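Local atomic coordinates of Exo-1,5-alpha-l-arabinofuranobiosidase (Gibberella zeae, PDB entry 2YDT), a protein that probably cleaves alpha-L-arabinofuranosidic bonds, releasing arabinobiose units from the ends of alpha-1,5-linked arabinan chains. Residues Met160-Lys165 against Ser250-Lys255; Pro244-Leu249 against Lys259-Ile264; Val317-Ala322 against Thr353-Val358; Thr324-Thr329 against Met338-Gly343. One frame throughout, in Å; residues are numbered along the deposited sequence. Where two conformers were deposited one is given.

Overall arrangement
Six four-stranded antiparallel sheets form the blades of a beta-propeller, the last completed by strand 11-17 from the N terminus. Contact 1 comes first: M160-K165, a turn of one blade, meets S250-K255, a loop of the next, closing a loop of 84 intervening residues. Contact 2 starts before that loop has closed, so the two cross; it is the local hairpin joining the last two strands of that next blade, and S250 OG lies 3.0 Å from K259 NZ. Further on, contact 3 ties the loop entering the last blade to strand 354-360. Contact 4, the hairpin 326-330/336-341, nests inside it. Contacts 1 and 3 lie on opposite sides of the chain's centre, about 31 Å between centres.

Contact 1 (Met160-Lys165 against Ser250-Lys255); sequences MTYKEK and SKDPQK. With SO4 (sulfate ion), chain G; SO4 (sulfate ion), chain H.
P253 lies over one face of the Y162 ring, its CD 3.5 Å from the ring centroid and 12° off the normal, a CH-pi contact. Y162 CG stands anti to the backbone N (chi1 176°), which puts it against P253 CG. CG of K163 sits over the other face, so the ring is held between a proline and a lysine chain. Next to it M160 CE packs on P253 CB at 3.7 Å. The polar half runs from K165, whose NZ donates to Q254 OE1 at 2.9 Å, on a lone pair; a water accepts from both K165 NZ and Q254 NE2. What sets the glutamine is D252. Q254 NE2 donates to the syn lone pair of D252 OD1 (3.1 Å), while Q254 N reaches OD1 from above the carboxylate plane (2.9 Å), forming an Asx turn. P253 also rests on Y223. In the turn, K163 N donates to O2 of a sulfate, probably from the crystallisation liquor, at 2.8 Å. The type II' turn Y162-K165 is a hairpin tip, and the type I turn D252-K255 lies in the loop between strands 245-250 and 262-263: a surface contact between neighbouring blades of a six-bladed beta-propeller.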
loop_
_atom_site.group_PDB
_atom_site.type_symbol
_atom_site.label_atom_id
_atom_site.label_comp_id
_atom_site.label_asym_id
_atom_site.label_seq_id
_atom_site.Cartn_x
_atom_site.Cartn_y
_atom_site.Cartn_z
ATOM N N MET A 160 -5.209 8.806 2.842
ATOM C CA MET A 160 -4.612 9.637 3.884
ATOM C C MET A 160 -5.425 10.933 4.055
ATOM O O MET A 160 -5.837 11.557 3.085
ATOM C CB MET A 160 -3.177 10.010 3.493
ATOM C CG MET A 160 -2.403 10.687 4.617
ATOM S SD MET A 160 -0.769 11.302 4.102
ATOM C CE MET A 160 -1.265 12.703 3.140
ATOM N N THR A 161 -5.618 11.350 5.301
ATOM C CA THR A 161 -6.282 12.612 5.605
ATOM C C THR A 161 -5.298 13.772 5.497
ATOM O O THR A 161 -4.119 13.628 5.857
ATOM C CB THR A 161 -6.922 12.555 6.987
ATOM O OG1 THR A 161 -8.019 11.614 6.984
ATOM C CG2 THR A 161 -7.498 13.934 7.428
ATOM N N TYR A 162 -5.774 14.914 5.008
ATOM C CA TYR A 162 -5.008 16.188 5.055
ATOM C C TYR A 162 -5.987 17.292 5.364
ATOM O O TYR A 162 -6.846 17.588 4.543
ATOM C CB TYR A 162 -4.313 16.480 3.738
ATOM C CG TYR A 162 -3.594 17.822 3.711
ATOM C CD1 TYR A 162 -2.538 18.086 4.580
ATOM C CD2 TYR A 162 -4.015 18.840 2.855
ATOM C CE1 TYR A 162 -1.876 19.316 4.576
ATOM C CE2 TYR A 162 -3.345 20.036 2.831
ATOM C CZ TYR A 162 -2.296 20.267 3.687
ATOM O OH TYR A 162 -1.628 21.487 3.625
ATOM N N LYS A 163 -5.874 17.862 6.562
ATOM C CA LYS A 163 -6.782 18.917 7.002
ATOM C C LYS A 163 -8.225 18.438 6.884
ATOM O O LYS A 163 -8.601 17.430 7.477
ATOM C CB LYS A 163 -6.429 20.214 6.232
ATOM C CG LYS A 163 -5.012 20.699 6.533
ATOM C CD LYS A 163 -4.724 22.088 5.954
ATOM C CE LYS A 163 -3.420 22.720 6.435
ATOM N NZ LYS A 163 -2.916 22.263 7.782
ATOM N N GLU A 164 -9.056 19.117 6.132
ATOM C CA GLU A 164 -10.452 18.744 6.116
ATOM C C GLU A 164 -10.802 17.763 4.991
ATOM O O GLU A 164 -11.989 17.445 4.804
ATOM C CB GLU A 164 -11.317 20.009 6.034
ATOM C CG GLU A 164 -11.506 20.555 4.612
ATOM C CD GLU A 164 -10.303 21.225 3.989
ATOM O OE1 GLU A 164 -9.197 21.295 4.586
ATOM O OE2 GLU A 164 -10.470 21.696 2.844
ATOM N N LYS A 165 -9.791 17.282 4.261
ATOM C CA LYS A 165 -10.023 16.376 3.129
ATOM C C LYS A 165 -9.486 14.980 3.386
ATOM O O LYS A 165 -8.482 14.803 4.078
ATOM C CB LYS A 165 -9.362 16.880 1.856
ATOM C CG LYS A 165 -9.846 18.226 1.357
ATOM C CD LYS A 165 -9.051 18.674 0.184
ATOM C CE LYS A 165 -9.286 20.137 -0.114
ATOM N NZ LYS A 165 -8.588 20.605 -1.327
ATOM N N SER A 250 6.846 17.256 0.273
ATOM C CA SER A 250 5.953 18.406 0.120
ATOM C C SER A 250 5.236 18.751 1.418
ATOM O O SER A 250 4.777 17.883 2.129
ATOM C CB SER A 250 4.917 18.162 -0.990
ATOM O OG SER A 250 4.170 19.351 -1.272
ATOM N N LYS A 251 5.101 20.047 1.685
ATOM C CA LYS A 251 4.270 20.518 2.751
ATOM C C LYS A 251 2.788 20.250 2.518
ATOM O O LYS A 251 2.053 19.892 3.455
ATOM C CB LYS A 251 4.503 22.017 2.937
ATOM C CG LYS A 251 4.780 22.359 4.323
ATOM C CD LYS A 251 6.223 21.977 4.676
ATOM C CE LYS A 251 6.952 23.029 5.557
ATOM N NZ LYS A 251 8.131 22.501 6.431
ATOM N N ASP A 252 2.373 20.380 1.263
ATOM C CA ASP A 252 1.018 20.128 0.860
ATOM C C ASP A 252 1.008 18.808 0.069
ATOM O O ASP A 252 1.557 18.752 -1.031
ATOM C CB ASP A 252 0.496 21.264 -0.016
ATOM C CG ASP A 252 -0.987 21.115 -0.350
ATOM O OD1 ASP A 252 -1.560 19.991 -0.318
ATOM O OD2 ASP A 252 -1.632 22.149 -0.687
ATOM N N PRO A 253 0.393 17.739 0.639
ATOM C CA PRO A 253 0.451 16.421 -0.001
ATOM C C PRO A 253 -0.497 16.291 -1.212
ATOM O O PRO A 253 -0.614 15.222 -1.851
ATOM C CB PRO A 253 0.104 15.487 1.160
ATOM C CG PRO A 253 -0.860 16.269 1.932
ATOM C CD PRO A 253 -0.338 17.674 1.921
ATOM N N GLN A 254 -1.146 17.388 -1.569
ATOM C CA GLN A 254 -1.877 17.512 -2.842
ATOM C C GLN A 254 -1.016 18.001 -4.011
ATOM O O GLN A 254 -1.477 18.068 -5.167
ATOM C CB GLN A 254 -3.077 18.449 -2.687
ATOM C CG GLN A 254 -4.086 17.997 -1.647
ATOM C CD GLN A 254 -5.068 19.090 -1.308
ATOM O OE1 GLN A 254 -6.232 19.038 -1.731
ATOM N NE2 GLN A 254 -4.606 20.103 -0.549
ATOM N N LYS A 255 0.212 18.394 -3.683
ATOM C CA LYS A 255 1.098 19.066 -4.613
ATOM C C LYS A 255 2.449 18.400 -4.750
ATOM O O LYS A 255 3.499 19.072 -4.802
ATOM C CB LYS A 255 1.289 20.519 -4.160
ATOM C CG LYS A 255 0.000 21.336 -4.071
ATOM C CD LYS A 255 0.353 22.841 -3.808
ATOM C CE LYS A 255 -0.875 23.666 -3.598
ATOM N NZ LYS A 255 -1.595 23.830 -4.869
HETATM S S SO4 G . -3.741 16.674 9.251
HETATM O O1 SO4 G . -4.774 15.727 8.849
HETATM O O2 SO4 G . -3.674 17.766 8.296
HETATM O O3 SO4 G . -4.045 17.221 10.573
HETATM O O4 SO4 G . -2.476 15.933 9.300
HETATM S S SO4 H . -3.613 9.550 8.635
HETATM O O1 SO4 H . -4.310 10.088 7.501
HETATM O O2 SO4 H . -2.720 8.440 8.186
HETATM O O3 SO4 H . -2.859 10.607 9.294
HETATM O O4 SO4 H . -4.536 9.033 9.632
HETATM O O HOH W 1 -3.047 23.453 2.123
HETATM O O HOH W 2 -6.394 22.174 0.447
#

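Contact 2 (Pro244-Leu249 against Lys259-Ile264); sequences PVYYRL and KAHHQI
K259 opens the second segment by laying its chain beside the end of strand 245-250, with K259 CG 3.3 Å from L249 O; its NZ is hydrogen-bonded to K255 O and S250 OG. The carbonyl oxygen of K259 sits over one face of the R248 guanidinium, whose NH1 is hydrogen-bonded to F256 O. At A260 the two backbones are not bonded directly: a water accepts from L249 N and donates to A260 O. H261 turns its ring to Y246. With CG in the crowded position between backbone N and carbonyl carbon (chi1 66°), the imidazole presents its face to the tyrosine edge, a T-shaped pair with centroids 5.0 Å apart and planes at 70°. Y203 OH is bonded to both H261 ND1 and R248 NH2. H262 then forms the antiparallel hydrogen-bonded pair with Y247, through Y247 N to H262 O (2.8 Å) and H262 N to Y247 O (2.9 Å). Its CB stands over the Y247 ring, 3.7 Å from the centroid and displaced toward the rim. Q263, in the non-hydrogen-bonded pair with Y246, covers that tyrosine's ring: CA lies above the centre, CB makes a CH-pi contact, and the side-chain amide is only 7° from parallel to the ring. I264 N closes the run with a nearly straight bond to V245 O (3.0 Å), while I264 CD1 meets V245 CG1 at 3.7 Å. This is the beta hairpin of the last two strands of a propeller blade, with 262-263 as its edge strand.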
loop_
_atom_site.group_PDB
_atom_site.type_symbol
_atom_site.label_atom_id
_atom_site.label_comp_id
_atom_site.label_asym_id
_atom_site.label_seq_id
_atom_site.Cartn_x
_atom_site.Cartn_y
_atom_site.Cartn_z
ATOM N N PRO A 244 13.052 1.454 -9.930
ATOM C CA PRO A 244 13.684 1.954 -8.721
ATOM C C PRO A 244 12.747 2.769 -7.809
ATOM O O PRO A 244 11.824 3.420 -8.298
ATOM C CB PRO A 244 14.813 2.846 -9.275
ATOM C CG PRO A 244 14.319 3.290 -10.578
ATOM C CD PRO A 244 13.595 2.085 -11.143
ATOM N N VAL A 245 12.941 2.656 -6.504
ATOM C CA VAL A 245 12.148 3.418 -5.538
ATOM C C VAL A 245 12.558 4.894 -5.551
ATOM O O VAL A 245 13.740 5.236 -5.319
ATOM C CB VAL A 245 12.186 2.821 -4.137
ATOM C CG1 VAL A 245 11.258 3.616 -3.188
ATOM C CG2 VAL A 245 11.755 1.324 -4.175
ATOM N N TYR A 246 11.584 5.765 -5.822
ATOM C CA TYR A 246 11.777 7.219 -5.786
ATOM C C TYR A 246 10.808 7.823 -4.784
ATOM O O TYR A 246 9.813 7.210 -4.369
ATOM C CB TYR A 246 11.570 7.863 -7.159
ATOM C CG TYR A 246 12.771 7.906 -8.070
ATOM C CD1 TYR A 246 13.394 6.746 -8.502
ATOM C CD2 TYR A 246 13.269 9.135 -8.541
ATOM C CE1 TYR A 246 14.508 6.795 -9.364
ATOM C CE2 TYR A 246 14.370 9.179 -9.390
ATOM C CZ TYR A 246 14.962 8.009 -9.805
ATOM O OH TYR A 246 16.051 8.049 -10.682
ATOM N N TYR A 247 11.104 9.052 -4.382
ATOM C CA TYR A 247 10.235 9.801 -3.480
ATOM C C TYR A 247 10.281 11.298 -3.744
ATOM O O TYR A 247 11.179 11.813 -4.400
ATOM C CB TYR A 247 10.558 9.487 -2.022
ATOM C CG TYR A 247 11.905 9.972 -1.521
ATOM C CD1 TYR A 247 12.057 11.220 -0.884
ATOM C CD2 TYR A 247 13.040 9.215 -1.765
ATOM C CE1 TYR A 247 13.321 11.625 -0.398
ATOM C CE2 TYR A 247 14.274 9.618 -1.332
ATOM C CZ TYR A 247 14.403 10.831 -0.666
ATOM O OH TYR A 247 15.646 11.184 -0.228
ATOM N N ARG A 248 9.266 11.976 -3.239
ATOM C CA ARG A 248 9.133 13.419 -3.273
ATOM C C ARG A 248 8.726 13.924 -1.896
ATOM O O ARG A 248 8.073 13.208 -1.119
ATOM C CB ARG A 248 8.098 13.834 -4.324
ATOM C CG ARG A 248 8.493 13.451 -5.745
ATOM C CD ARG A 248 7.482 13.792 -6.761
ATOM N NE ARG A 248 7.875 13.318 -8.092
ATOM C CZ ARG A 248 7.520 13.891 -9.238
ATOM N NH1 ARG A 248 6.732 14.946 -9.235
ATOM N NH2 ARG A 248 7.930 13.410 -10.401
ATOM N N LEU A 249 9.062 15.178 -1.598
ATOM C CA LEU A 249 8.714 15.810 -0.322
ATOM C C LEU A 249 7.875 17.071 -0.542
ATOM O O LEU A 249 8.161 17.864 -1.463
ATOM C CB LEU A 249 9.988 16.194 0.441
ATOM C CG LEU A 249 10.936 15.049 0.727
ATOM C CD1 LEU A 249 12.345 15.514 1.070
ATOM C CD2 LEU A 249 10.360 14.178 1.837
ATOM N N LYS A 259 7.329 18.889 -7.278
ATOM C CA LYS A 259 8.453 18.730 -6.383
ATOM C C LYS A 259 9.515 17.879 -7.037
ATOM O O LYS A 259 9.209 16.955 -7.792
ATOM C CB LYS A 259 8.011 18.101 -5.071
ATOM C CG LYS A 259 6.876 18.871 -4.351
ATOM C CD LYS A 259 7.310 20.313 -4.072
ATOM C CE LYS A 259 6.394 20.980 -3.077
ATOM N NZ LYS A 259 4.989 21.108 -3.536
ATOM N N ALA A 260 10.757 18.154 -6.695
ATOM C CA ALA A 260 11.884 17.377 -7.214
ATOM C C ALA A 260 11.760 15.923 -6.772
ATOM O O ALA A 260 11.232 15.617 -5.692
ATOM C CB ALA A 260 13.197 17.955 -6.692
ATOM N N HIS A 261 12.237 15.014 -7.612
ATOM C CA HIS A 261 12.244 13.611 -7.244
ATOM C C HIS A 261 13.621 13.173 -6.737
ATOM O O HIS A 261 14.645 13.838 -6.989
ATOM C CB HIS A 261 11.722 12.704 -8.382
ATOM C CG HIS A 261 12.570 12.641 -9.625
ATOM N ND1 HIS A 261 12.065 12.161 -10.817
ATOM C CD2 HIS A 261 13.856 13.015 -9.885
ATOM C CE1 HIS A 261 13.009 12.220 -11.744
ATOM N NE2 HIS A 261 14.089 12.763 -11.214
ATOM N N HIS A 262 13.622 12.072 -6.002
ATOM C CA HIS A 262 14.830 11.524 -5.383
ATOM C C HIS A 262 14.812 10.013 -5.430
ATOM O O HIS A 262 13.872 9.419 -4.949
ATOM C CB HIS A 262 14.954 11.947 -3.945
ATOM C CG HIS A 262 14.908 13.424 -3.740
ATOM N ND1 HIS A 262 16.018 14.227 -3.933
ATOM C CD2 HIS A 262 13.893 14.253 -3.388
ATOM C CE1 HIS A 262 15.688 15.481 -3.689
ATOM N NE2 HIS A 262 14.408 15.530 -3.369
ATOM N N GLN A 263 15.878 9.398 -5.940
ATOM C CA GLN A 263 16.045 7.962 -5.815
ATOM C C GLN A 263 16.506 7.594 -4.426
ATOM O O GLN A 263 17.336 8.308 -3.843
ATOM C CB GLN A 263 17.139 7.465 -6.802
ATOM C CG GLN A 263 17.231 5.966 -6.857
ATOM C CD GLN A 263 18.287 5.500 -7.853
ATOM O OE1 GLN A 263 18.948 6.349 -8.515
ATOM N NE2 GLN A 263 18.412 4.187 -8.021
ATOM N N ILE A 264 16.012 6.482 -3.883
ATOM C CA ILE A 264 16.543 5.944 -2.639
ATOM C C ILE A 264 17.769 5.117 -2.956
ATOM O O ILE A 264 17.695 4.147 -3.686
ATOM C CB ILE A 264 15.563 5.037 -1.855
ATOM C CG1 ILE A 264 14.374 5.840 -1.403
ATOM C CG2 ILE A 264 16.292 4.423 -0.606
ATOM C CD1 ILE A 264 13.353 5.057 -0.499
HETATM O O HOH W 3 17.176 5.709 -11.249
HETATM O O HOH W 4 11.075 16.520 -3.204
#

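Contact 3 (Val317-Ala322 against Thr353-Val358); sequences VPQPTA and TVSASV
Q319 spreads its amide between two serines of strand 354-360 and uses both ends. S357 OG donates to Q319 OE1 at 2.7 Å, in the plane of the carbonyl, with a C=O...O angle of 145°. At the other end Q319 NE2 donates to S355 OG at 3.0 Å, the hydroxyl being tilted slightly from the amide plane. This pair of bonds fixes the rotation of the amide, since its oxygen faces a donor and its nitrogen an acceptor. The reach comes from the side chain's shape: CG is anti to the backbone N (chi1 -177°), and the bend at chi2 (72°) brings CD toward the strand. S357 OG also accepts from N13 N, so the hydroxyl is held by the loop's glutamine and by strand 11-17 of the same sheet.

S355 and S357 face the loop because alternate residues of a strand point the same way; V354, A356 and V358 send their side chains away. The sheet itself is the closing blade of the beta-propeller, where the N-terminal strand 11-17 joins the three C-terminal strands, an inter-terminal "velcro". Loop 317-322 comes from the preceding blade, just past D316, a manganese ligand, and leads into strand 326-330.

Packing beyond the amide is modest. Q319 CB comes within 3.6 Å of S357 OG, and the P318 ring flanks the same hydroxyl more loosely, with CG at 4.4 Å. P318 O accepts from N13 ND2, and Q319 also touches I339, a residue of the neighbouring strand 336-341.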
loop_
_atom_site.group_PDB
_atom_site.type_symbol
_atom_site.label_atom_id
_atom_site.label_comp_id
_atom_site.label_asym_id
_atom_site.label_seq_id
_atom_site.Cartn_x
_atom_site.Cartn_y
_atom_site.Cartn_z
ATOM N N VAL A 317 16.166 -7.753 8.304
ATOM C CA VAL A 317 15.071 -8.123 9.179
ATOM C C VAL A 317 14.692 -9.577 8.880
ATOM O O VAL A 317 15.075 -10.086 7.829
ATOM C CB VAL A 317 13.816 -7.202 8.953
ATOM C CG1 VAL A 317 14.098 -5.731 9.387
ATOM C CG2 VAL A 317 13.339 -7.303 7.509
ATOM N N PRO A 318 13.944 -10.230 9.774
ATOM C CA PRO A 318 13.663 -11.642 9.524
ATOM C C PRO A 318 12.528 -11.970 8.563
ATOM O O PRO A 318 12.348 -13.132 8.198
ATOM C CB PRO A 318 13.315 -12.189 10.895
ATOM C CG PRO A 318 12.969 -11.037 11.718
ATOM C CD PRO A 318 13.593 -9.830 11.145
ATOM N N GLN A 319 11.750 -10.955 8.197
ATOM C CA GLN A 319 10.605 -11.171 7.320
ATOM C C GLN A 319 11.091 -11.260 5.877
ATOM O O GLN A 319 11.916 -10.468 5.430
ATOM C CB GLN A 319 9.620 -10.014 7.500
ATOM C CG GLN A 319 8.340 -10.170 6.671
ATOM C CD GLN A 319 7.413 -11.234 7.202
ATOM O OE1 GLN A 319 7.515 -11.716 8.362
ATOM N NE2 GLN A 319 6.472 -11.625 6.353
ATOM N N PRO A 320 10.609 -12.277 5.105
ATOM C CA PRO A 320 11.086 -12.435 3.753
ATOM C C PRO A 320 10.649 -11.352 2.751
ATOM O O PRO A 320 9.718 -10.584 3.008
ATOM C CB PRO A 320 10.516 -13.800 3.354
ATOM C CG PRO A 320 9.344 -13.975 4.165
ATOM C CD PRO A 320 9.669 -13.333 5.489
ATOM N N THR A 321 11.321 -11.337 1.611
ATOM C CA THR A 321 10.951 -10.489 0.474
ATOM C C THR A 321 9.556 -10.852 -0.019
ATOM O O THR A 321 9.202 -12.042 -0.152
ATOM C CB THR A 321 11.935 -10.664 -0.641
ATOM O OG1 THR A 321 13.240 -10.258 -0.160
ATOM C CG2 THR A 321 11.533 -9.853 -1.878
ATOM N N ALA A 322 8.754 -9.815 -0.275
ATOM C CA ALA A 322 7.421 -10.008 -0.835
ATOM C C ALA A 322 7.027 -8.804 -1.692
ATOM O O ALA A 322 7.419 -7.660 -1.416
ATOM C CB ALA A 322 6.385 -10.248 0.264
ATOM N N THR A 353 2.145 -17.460 1.235
ATOM C CA THR A 353 1.308 -17.425 2.419
ATOM C C THR A 353 1.298 -15.957 2.882
ATOM O O THR A 353 2.182 -15.173 2.492
ATOM C CB THR A 353 1.866 -18.279 3.572
ATOM O OG1 THR A 353 3.160 -17.748 3.960
ATOM C CG2 THR A 353 1.985 -19.775 3.114
ATOM N N VAL A 354 0.337 -15.641 3.720
ATOM C CA VAL A 354 0.274 -14.320 4.406
ATOM C C VAL A 354 0.981 -14.483 5.757
ATOM O O VAL A 354 0.648 -15.360 6.529
ATOM C CB VAL A 354 -1.188 -13.822 4.607
ATOM C CG1 VAL A 354 -1.157 -12.362 5.149
ATOM C CG2 VAL A 354 -1.990 -13.961 3.278
ATOM N N SER A 355 1.973 -13.636 6.032
ATOM C CA SER A 355 2.669 -13.750 7.300
ATOM C C SER A 355 3.187 -12.390 7.751
ATOM O O SER A 355 3.135 -11.422 6.997
ATOM C CB SER A 355 3.849 -14.707 7.176
ATOM O OG SER A 355 4.890 -14.183 6.356
ATOM N N ALA A 356 3.690 -12.312 8.992
ATOM C CA ALA A 356 4.221 -11.035 9.495
ATOM C C ALA A 356 5.289 -11.296 10.541
ATOM O O ALA A 356 5.333 -12.377 11.144
ATOM C CB ALA A 356 3.127 -10.166 10.085
ATOM N N SER A 357 6.111 -10.277 10.752
ATOM C CA SER A 357 7.044 -10.216 11.874
ATOM C C SER A 357 6.869 -8.865 12.569
ATOM O O SER A 357 6.495 -7.884 11.928
ATOM C CB SER A 357 8.476 -10.302 11.354
ATOM O OG SER A 357 8.761 -11.521 10.694
ATOM N N VAL A 358 7.177 -8.801 13.874
ATOM C CA VAL A 358 7.268 -7.538 14.582
ATOM C C VAL A 358 8.692 -7.472 15.134
ATOM O O VAL A 358 9.118 -8.396 15.831
ATOM C CB VAL A 358 6.237 -7.387 15.690
ATOM C CG1 VAL A 358 6.584 -6.176 16.598
ATOM C CG2 VAL A 358 4.841 -7.264 15.088
#

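Contact 4 (Thr324-Thr329 against Met338-Gly343); sequences TRSLLT and MIMGAG
S326 and M340 begin the beta hairpin of strands 326-330 and 336-341, two neighbouring strands of the propeller blade that strand 11-17 completes. Their backbones are tightly joined. S326 N donates to M340 O at 2.9 Å and M340 N returns the bond to S326 O; two residues on, L328 and M338 repeat the hydrogen-bonded pair, with M338 N to L328 O at 2.8 Å. Between them L327 and I339 form the non-hydrogen-bonded pair, where CA-H...O contacts run from L327 CA to M338 O and from I339 CA to S326 O. On the L327 and I339 face the side chains close up as well. They lie side by side, L327 CD2 to I339 CG1 3.9 Å, and I339 sends its CG2 under R325. That methyl sits over one face of the guanidinium, near its rim, 3.5 Å from both R325 CD and R325 NE. The polar atoms of R325 are satisfied by neighbours: NE by S293 OG and NH1 by S298 O.

The face carrying S326, L328, M338 and M340 is looser at its side-chain ends. L328 CB and M338 CB approach to 4.0 Å, but both methionine chains lead away from the first strand, M338 toward V358 and M340 toward A31 and V354. P33 of strand 28-35 touches S326 and L328. The S326 hydroxyl lies between the backbone N and the carbonyl carbon (chi1 53°), and its OG is bonded to A31 O.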
loop_
_atom_site.group_PDB
_atom_site.type_symbol
_atom_site.label_atom_id
_atom_site.label_comp_id
_atom_site.label_asym_id
_atom_site.label_seq_id
_atom_site.Cartn_x
_atom_site.Cartn_y
_atom_site.Cartn_z
ATOM N N THR A 324 4.992 -5.805 -2.730
ATOM C CA THR A 324 4.322 -4.764 -1.931
ATOM C C THR A 324 4.240 -5.127 -0.431
ATOM O O THR A 324 3.255 -4.891 0.267
ATOM C CB THR A 324 2.953 -4.295 -2.557
ATOM O OG1 THR A 324 2.553 -3.060 -1.950
ATOM C CG2 THR A 324 1.822 -5.349 -2.388
ATOM N N ARG A 325 5.347 -5.639 0.096
ATOM C CA ARG A 325 5.474 -5.896 1.518
ATOM C C ARG A 325 5.173 -4.605 2.265
ATOM O O ARG A 325 5.691 -3.539 1.874
ATOM C CB ARG A 325 6.875 -6.468 1.811
ATOM C CG ARG A 325 7.004 -7.131 3.172
ATOM C CD ARG A 325 8.439 -7.634 3.443
ATOM N NE ARG A 325 9.379 -6.519 3.455
ATOM C CZ ARG A 325 10.646 -6.614 3.817
ATOM N NH1 ARG A 325 11.122 -7.776 4.244
ATOM N NH2 ARG A 325 11.450 -5.553 3.724
ATOM N N SER A 326 4.338 -4.688 3.298
ATOM C CA SER A 326 3.824 -3.504 3.967
ATOM C C SER A 326 4.340 -3.369 5.371
ATOM O O SER A 326 4.942 -4.310 5.938
ATOM C CB SER A 326 2.292 -3.492 3.958
ATOM O OG SER A 326 1.754 -4.667 4.465
ATOM N N LEU A 327 4.124 -2.181 5.933
ATOM C CA LEU A 327 4.663 -1.813 7.249
ATOM C C LEU A 327 3.622 -1.151 8.121
ATOM O O LEU A 327 2.673 -0.507 7.636
ATOM C CB LEU A 327 5.823 -0.828 7.058
ATOM C CG LEU A 327 7.002 -1.214 6.188
ATOM C CD1 LEU A 327 7.956 0.031 5.897
ATOM C CD2 LEU A 327 7.799 -2.361 6.819
ATOM N N LEU A 328 3.779 -1.317 9.431
ATOM C CA LEU A 328 2.901 -0.722 10.400
ATOM C C LEU A 328 3.720 -0.331 11.634
ATOM O O LEU A 328 4.546 -1.118 12.114
ATOM C CB LEU A 328 1.814 -1.733 10.770
ATOM C CG LEU A 328 0.817 -1.272 11.797
ATOM C CD1 LEU A 328 -0.565 -1.862 11.517
ATOM C CD2 LEU A 328 1.343 -1.623 13.227
ATOM N N THR A 329 3.499 0.876 12.125
ATOM C CA THR A 329 4.111 1.330 13.390
ATOM C C THR A 329 3.045 1.330 14.498
ATOM O O THR A 329 1.883 1.607 14.231
ATOM C CB THR A 329 4.792 2.718 13.201
ATOM O OG1 THR A 329 5.516 3.036 14.399
ATOM C CG2 THR A 329 3.750 3.800 12.940
ATOM N N MET A 338 5.815 -3.610 12.516
ATOM C CA MET A 338 5.321 -4.844 11.863
ATOM C C MET A 338 5.650 -4.789 10.383
ATOM O O MET A 338 5.509 -3.723 9.741
ATOM C CB MET A 338 3.803 -4.993 12.065
ATOM C CG MET A 338 3.190 -6.098 11.231
ATOM S SD MET A 338 1.397 -6.306 11.593
ATOM C CE MET A 338 1.616 -7.371 12.899
ATOM N N ILE A 339 6.101 -5.925 9.844
ATOM C CA ILE A 339 6.428 -6.103 8.453
ATOM C C ILE A 339 5.585 -7.290 7.974
ATOM O O ILE A 339 5.661 -8.391 8.552
ATOM C CB ILE A 339 7.941 -6.409 8.230
ATOM C CG1 ILE A 339 8.784 -5.421 9.047
ATOM C CG2 ILE A 339 8.268 -6.404 6.731
ATOM C CD1 ILE A 339 10.274 -5.754 9.093
ATOM N N MET A 340 4.713 -7.066 6.965
ATOM C CA MET A 340 3.669 -8.027 6.585
ATOM C C MET A 340 3.747 -8.258 5.092
ATOM O O MET A 340 3.887 -7.319 4.306
ATOM C CB MET A 340 2.279 -7.476 6.917
ATOM C CG MET A 340 1.120 -8.466 6.736
ATOM S SD MET A 340 -0.442 -7.546 6.814
ATOM C CE MET A 340 -1.611 -8.890 6.744
ATOM N N GLY A 341 3.673 -9.523 4.676
ATOM C CA GLY A 341 3.706 -9.867 3.270
ATOM C C GLY A 341 2.835 -11.027 2.895
ATOM O O GLY A 341 2.398 -11.811 3.772
ATOM N N ALA A 342 2.547 -11.099 1.589
ATOM C CA ALA A 342 1.752 -12.200 1.050
ATOM C C ALA A 342 2.422 -12.822 -0.160
ATOM O O ALA A 342 1.768 -13.304 -1.080
ATOM C CB ALA A 342 0.286 -11.786 0.790
ATOM N N GLY A 343 3.747 -12.856 -0.161
ATOM C CA GLY A 343 4.442 -13.616 -1.159
ATOM C C GLY A 343 4.726 -12.849 -2.430
ATOM O O GLY A 343 4.684 -11.598 -2.467
#